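Local coordinates for protein transcriptional regulator ZitR (Lactococcus lactis subsp. cremoris, PDB 6FI9) that represses the zit operon in the presence of zinc by binding, as a homodimer, to two palindromic operator sites in its promoter, at residues E27-V32 with A103-A108; T35-H40 with E57-S62. The protein carries 3 engineered substitutions. All coordinates share one frame; numbering follows the deposited sequence.

Interaction 1. Residues E27-V32 with A103-A108; sequences ECESNV and AKEHAA. With ZN (zinc ion), chain J; ZN (zinc ion), chain I.
Ser-30 and Glu-105 bring the backbones closest, with CA atoms 6.6 Å apart, where the irregular loop 27-32 passes alongside one turn of helix 100-122. Toward Cys-28 the gap widens, its CA lying 8.1 Å from that of His-106, and a zinc ion of chain J occupies this side of the interface. Glu-105 carries the contact. Its CB points at the loop, and a bend at chi2 (-75°) swings the carboxylate across to the zinc, which OE1 binds at 2.0 Å. A carboxylate suits the place because it offers an anionic oxygen to the metal. Its OE2 packs 3.4 Å from CB of Glu-29, whose chain runs nearly perpendicular to that of Glu-105 and carries its own carboxylate off the helix. Cys-28 belongs to the same metal site, its SG swung anti to the backbone N (chi1 -166°) toward the ion; the SG to zinc distance of 2.8 Å is long for a thiolate bond. Glu-39, from helix 36-47, is the remaining protein member. Ser-30 OG, small and polar, sits 3.4 Å from Glu-105 OE1 and probably hydrogen-bonds to Glu-39, a second-shell role. One residue along the helix, His-106 faces the other zinc, of chain I, and binds it through NE2 at 2.2 Å, in a site that includes Glu-22, His-40 and His-110. Since loop and helix share no clear hydrogen bond, zinc coordination is probably a main tie, beside packing of Ser-30 and Val-32 on Val-102, and the ion's charge probably offsets repulsion between the carboxylates round it.

Interaction 2. Residues T35-H40 with E57-S62; sequences TSTQEH and EQLKIS. With ZN (zinc ion), chain J.
Gln-38 OE1 is gripped twice by Thr-35, the N-cap of helix 36-47, and so steadies the start of the helix that packs on the helix-turn-helix of this winged-helix fold. Thr-35 OG1 donates to OE1 at 2.7 Å, aimed at a lone pair within the carbonyl plane. The backbone N of Thr-35 donates to the same OE1 at 3.3 Å, nearly straight at the hydrogen (166°) but from above that plane. The second bond resembles the half of a capping box in which the third residue of the helix reaches back to the N-cap.

Across the contact, Thr-37 and His-40, one turn apart, present carbon atoms to Leu-59, near the C-terminal end of helix 52-59. No hydrogen bond joins the segments; a branched aliphatic residue suits a contact made wholly of carbon. Leu-59 CD2 packs 3.9 Å from Thr-37 CB, the two side chains lying oblique to each other, while Leu-59 CG, with the CD1 methyl beside it, meets the ring edge of His-40, 3.8 Å from His-40 CD2. Leu-59 also rests on Ile-41 and Ile-44, which extend this hydrophobic patch along helix 36-47. Just beyond it, Lys-60 takes positive phi (63°) as the chain leaves the helix, and Ser-62 takes the N-cap position of helix 63-75, the second helix of the predicted DNA-binding motif.

The same segment also serves zinc. Glu-39, with its chain extended beyond CG, binds the ion of chain J through OE1 at 2.3 Å. His-40, whose CG is anti to the backbone N (chi1 -172°), offers the carbon CD2 to Leu-59 and turns ND1 toward the other zinc, of chain I, with nearest atoms about 3 Å apart.

How the interactions relate
From the N terminus, the chain leaves helix 2-16 and runs through the loop containing 27-32 into helix 36-47, where interaction 2 begins. That contact closes a short loop at 57-62, the end of the first helix-turn-helix helix. The chain then passes through helix 63-75 and the two-stranded wing before 103-108, on helix 100-122, closes the much longer loop of interaction 1, within which interaction 2 lies entirely. Their centres are 15 Å apart, yet Glu-39 bridges them, meeting Cys-28, Ser-30 and His-106. Zinc thus ties the loop and helix 100-122 to helix 36-47, whose neighbouring residues pack on the DNA-binding motif, consistent with a route by which metal could influence DNA binding.

Interaction 1. Residues E27-V32 with A103-A108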
# COMPACT_ATOMS: atom_id res chain seq x y z
N GLU A 27 10.13 14.62 -4.61
CA GLU A 27 9.50 15.56 -3.69
C GLU A 27 8.51 16.49 -4.39
O GLU A 27 8.69 16.82 -5.57
CB GLU A 27 10.54 16.35 -2.87
CG GLU A 27 11.31 15.51 -1.86
CD GLU A 27 10.58 15.19 -0.57
OE1 GLU A 27 9.72 14.28 -0.58
OE2 GLU A 27 10.86 15.85 0.46
N CYS A 28 7.46 16.89 -3.66
CA CYS A 28 6.42 17.77 -4.16
C CYS A 28 6.91 19.21 -4.21
O CYS A 28 7.29 19.78 -3.18
CB CYS A 28 5.14 17.63 -3.33
SG CYS A 28 3.67 18.37 -4.11
N GLU A 29 6.91 19.79 -5.42
CA GLU A 29 7.34 21.16 -5.69
C GLU A 29 6.21 22.21 -5.55
O GLU A 29 6.41 23.37 -5.88
CB GLU A 29 8.02 21.25 -7.07
CG GLU A 29 9.44 20.70 -7.09
CD GLU A 29 10.12 20.60 -8.45
OE1 GLU A 29 9.95 21.51 -9.29
OE2 GLU A 29 10.83 19.60 -8.66
N SER A 30 5.03 21.79 -5.03
CA SER A 30 3.89 22.68 -4.82
C SER A 30 4.08 23.55 -3.58
O SER A 30 4.41 23.05 -2.50
CB SER A 30 2.59 21.89 -4.70
OG SER A 30 2.13 21.49 -5.98
N ASN A 31 3.86 24.87 -3.75
CA ASN A 31 3.97 25.88 -2.70
C ASN A 31 2.79 25.83 -1.72
O ASN A 31 2.91 26.33 -0.60
CB ASN A 31 4.12 27.28 -3.32
CG ASN A 31 3.01 27.68 -4.27
OD1 ASN A 31 3.08 27.41 -5.47
ND2 ASN A 31 1.97 28.32 -3.76
N VAL A 32 1.66 25.24 -2.16
CA VAL A 32 0.42 25.08 -1.38
C VAL A 32 0.38 23.76 -0.61
O VAL A 32 0.86 22.73 -1.12
CB VAL A 32 -0.87 25.31 -2.22
CG1 VAL A 32 -1.05 26.78 -2.58
CG2 VAL A 32 -0.89 24.43 -3.46
N ALA A 103 -2.03 21.98 -10.57
CA ALA A 103 -2.42 20.88 -11.45
C ALA A 103 -1.30 20.58 -12.45
O ALA A 103 -1.09 19.41 -12.80
CB ALA A 103 -3.70 21.23 -12.20
N LYS A 104 -0.57 21.63 -12.88
CA LYS A 104 0.56 21.54 -13.81
C LYS A 104 1.72 20.82 -13.13
O LYS A 104 2.42 20.04 -13.78
CB LYS A 104 0.99 22.94 -14.26
CG LYS A 104 0.17 23.51 -15.41
CD LYS A 104 0.56 24.97 -15.68
CE LYS A 104 -0.09 25.56 -16.90
NZ LYS A 104 0.24 27.01 -17.04
N GLU A 105 1.92 21.07 -11.82
CA GLU A 105 2.98 20.47 -11.02
C GLU A 105 2.74 18.99 -10.81
O GLU A 105 3.69 18.21 -10.95
CB GLU A 105 3.13 21.18 -9.66
CG GLU A 105 4.52 21.05 -9.04
CD GLU A 105 4.86 19.71 -8.41
OE1 GLU A 105 4.07 19.23 -7.57
OE2 GLU A 105 5.93 19.14 -8.75
N HIS A 106 1.50 18.59 -10.46
CA HIS A 106 1.14 17.20 -10.22
C HIS A 106 1.28 16.36 -11.48
O HIS A 106 1.78 15.25 -11.41
CB HIS A 106 -0.27 17.08 -9.64
CG HIS A 106 -0.46 15.86 -8.81
ND1 HIS A 106 0.07 15.76 -7.54
CD2 HIS A 106 -1.12 14.71 -9.10
CE1 HIS A 106 -0.28 14.57 -7.09
NE2 HIS A 106 -1.00 13.90 -8.00
N ALA A 107 0.89 16.93 -12.64
CA ALA A 107 1.00 16.27 -13.94
C ALA A 107 2.48 16.06 -14.30
O ALA A 107 2.83 15.07 -14.94
CB ALA A 107 0.31 17.12 -15.00
N ALA A 108 3.34 16.99 -13.87
CA ALA A 108 4.78 16.94 -14.06
C ALA A 108 5.39 15.92 -13.08
O ALA A 108 6.32 15.21 -13.46
CB ALA A 108 5.39 18.31 -13.84
ZN ZN J . 2.62 18.06 -6.72
ZN ZN I . -1.42 11.90 -8.69

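Interaction 2. Residues T35-H40 with E57-S62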
# COMPACT_ATOMS: atom_id res chain seq x y z
N THR A 35 -2.83 17.41 0.11
CA THR A 35 -2.54 15.97 0.14
C THR A 35 -2.37 15.38 -1.27
O THR A 35 -2.57 16.09 -2.26
CB THR A 35 -3.57 15.19 0.98
OG1 THR A 35 -4.88 15.43 0.47
CG2 THR A 35 -3.50 15.53 2.46
N SER A 36 -2.00 14.08 -1.35
CA SER A 36 -1.80 13.34 -2.60
C SER A 36 -3.05 13.40 -3.49
O SER A 36 -2.97 13.85 -4.63
CB SER A 36 -1.41 11.90 -2.31
OG SER A 36 -0.24 11.80 -1.51
N THR A 37 -4.21 12.99 -2.93
CA THR A 37 -5.51 12.96 -3.60
C THR A 37 -5.99 14.35 -3.99
O THR A 37 -6.41 14.54 -5.13
CB THR A 37 -6.55 12.20 -2.76
OG1 THR A 37 -6.65 12.80 -1.46
CG2 THR A 37 -6.24 10.71 -2.64
N GLN A 38 -5.91 15.32 -3.06
CA GLN A 38 -6.32 16.72 -3.25
C GLN A 38 -5.68 17.37 -4.48
O GLN A 38 -6.38 18.02 -5.26
CB GLN A 38 -6.05 17.55 -1.99
CG GLN A 38 -7.15 17.45 -0.94
CD GLN A 38 -6.80 18.24 0.29
OE1 GLN A 38 -5.91 17.89 1.07
NE2 GLN A 38 -7.51 19.34 0.50
N GLU A 39 -4.35 17.17 -4.66
CA GLU A 39 -3.61 17.71 -5.80
C GLU A 39 -4.00 17.00 -7.09
O GLU A 39 -4.12 17.64 -8.13
CB GLU A 39 -2.10 17.65 -5.56
CG GLU A 39 -1.58 18.87 -4.81
CD GLU A 39 -0.08 18.96 -4.63
OE1 GLU A 39 0.66 18.72 -5.61
OE2 GLU A 39 0.36 19.30 -3.51
N HIS A 40 -4.26 15.68 -6.99
CA HIS A 40 -4.66 14.87 -8.13
C HIS A 40 -6.06 15.24 -8.64
O HIS A 40 -6.29 15.19 -9.85
CB HIS A 40 -4.55 13.36 -7.82
CG HIS A 40 -4.76 12.50 -9.02
ND1 HIS A 40 -3.83 12.43 -10.04
CD2 HIS A 40 -5.82 11.71 -9.34
CE1 HIS A 40 -4.34 11.61 -10.94
NE2 HIS A 40 -5.53 11.16 -10.57
N GLU A 57 -14.87 7.96 -9.49
CA GLU A 57 -14.61 6.93 -10.50
C GLU A 57 -13.14 6.95 -10.95
O GLU A 57 -12.53 5.89 -11.04
CB GLU A 57 -15.57 7.13 -11.70
CG GLU A 57 -15.50 6.06 -12.79
CD GLU A 57 -14.89 6.52 -14.10
OE1 GLU A 57 -13.94 5.86 -14.58
OE2 GLU A 57 -15.36 7.54 -14.66
N GLN A 58 -12.59 8.15 -11.22
CA GLN A 58 -11.21 8.36 -11.66
C GLN A 58 -10.21 8.02 -10.56
O GLN A 58 -9.31 7.22 -10.78
CB GLN A 58 -11.00 9.80 -12.17
CG GLN A 58 -11.70 10.14 -13.48
CD GLN A 58 -10.95 9.64 -14.69
OE1 GLN A 58 -9.92 10.20 -15.08
NE2 GLN A 58 -11.47 8.59 -15.31
N LEU A 59 -10.38 8.62 -9.37
CA LEU A 59 -9.51 8.42 -8.21
C LEU A 59 -9.64 7.05 -7.54
O LEU A 59 -8.76 6.67 -6.77
CB LEU A 59 -9.74 9.53 -7.17
CG LEU A 59 -8.87 10.77 -7.30
CD1 LEU A 59 -9.51 11.80 -8.21
CD2 LEU A 59 -8.61 11.37 -5.94
N LYS A 60 -10.74 6.32 -7.83
CA LYS A 60 -11.08 5.00 -7.28
C LYS A 60 -11.27 5.06 -5.74
O LYS A 60 -11.04 4.07 -5.03
CB LYS A 60 -10.07 3.90 -7.72
CG LYS A 60 -9.96 3.69 -9.24
CD LYS A 60 -11.01 2.73 -9.77
CE LYS A 60 -10.94 2.62 -11.28
NZ LYS A 60 -11.99 1.71 -11.82
N ILE A 61 -11.72 6.23 -5.25
CA ILE A 61 -11.99 6.51 -3.83
C ILE A 61 -13.51 6.71 -3.61
O ILE A 61 -14.23 7.04 -4.55
CB ILE A 61 -11.09 7.68 -3.31
CG1 ILE A 61 -10.94 7.67 -1.77
CG2 ILE A 61 -11.52 9.05 -3.82
CD1 ILE A 61 -9.82 6.77 -1.22
N SER A 62 -13.98 6.47 -2.36
CA SER A 62 -15.38 6.57 -1.95
C SER A 62 -15.94 8.00 -2.10
O SER A 62 -15.25 8.95 -1.73
CB SER A 62 -15.55 6.08 -0.52
OG SER A 62 -14.84 6.89 0.41
ZN ZN J . 2.62 18.06 -6.72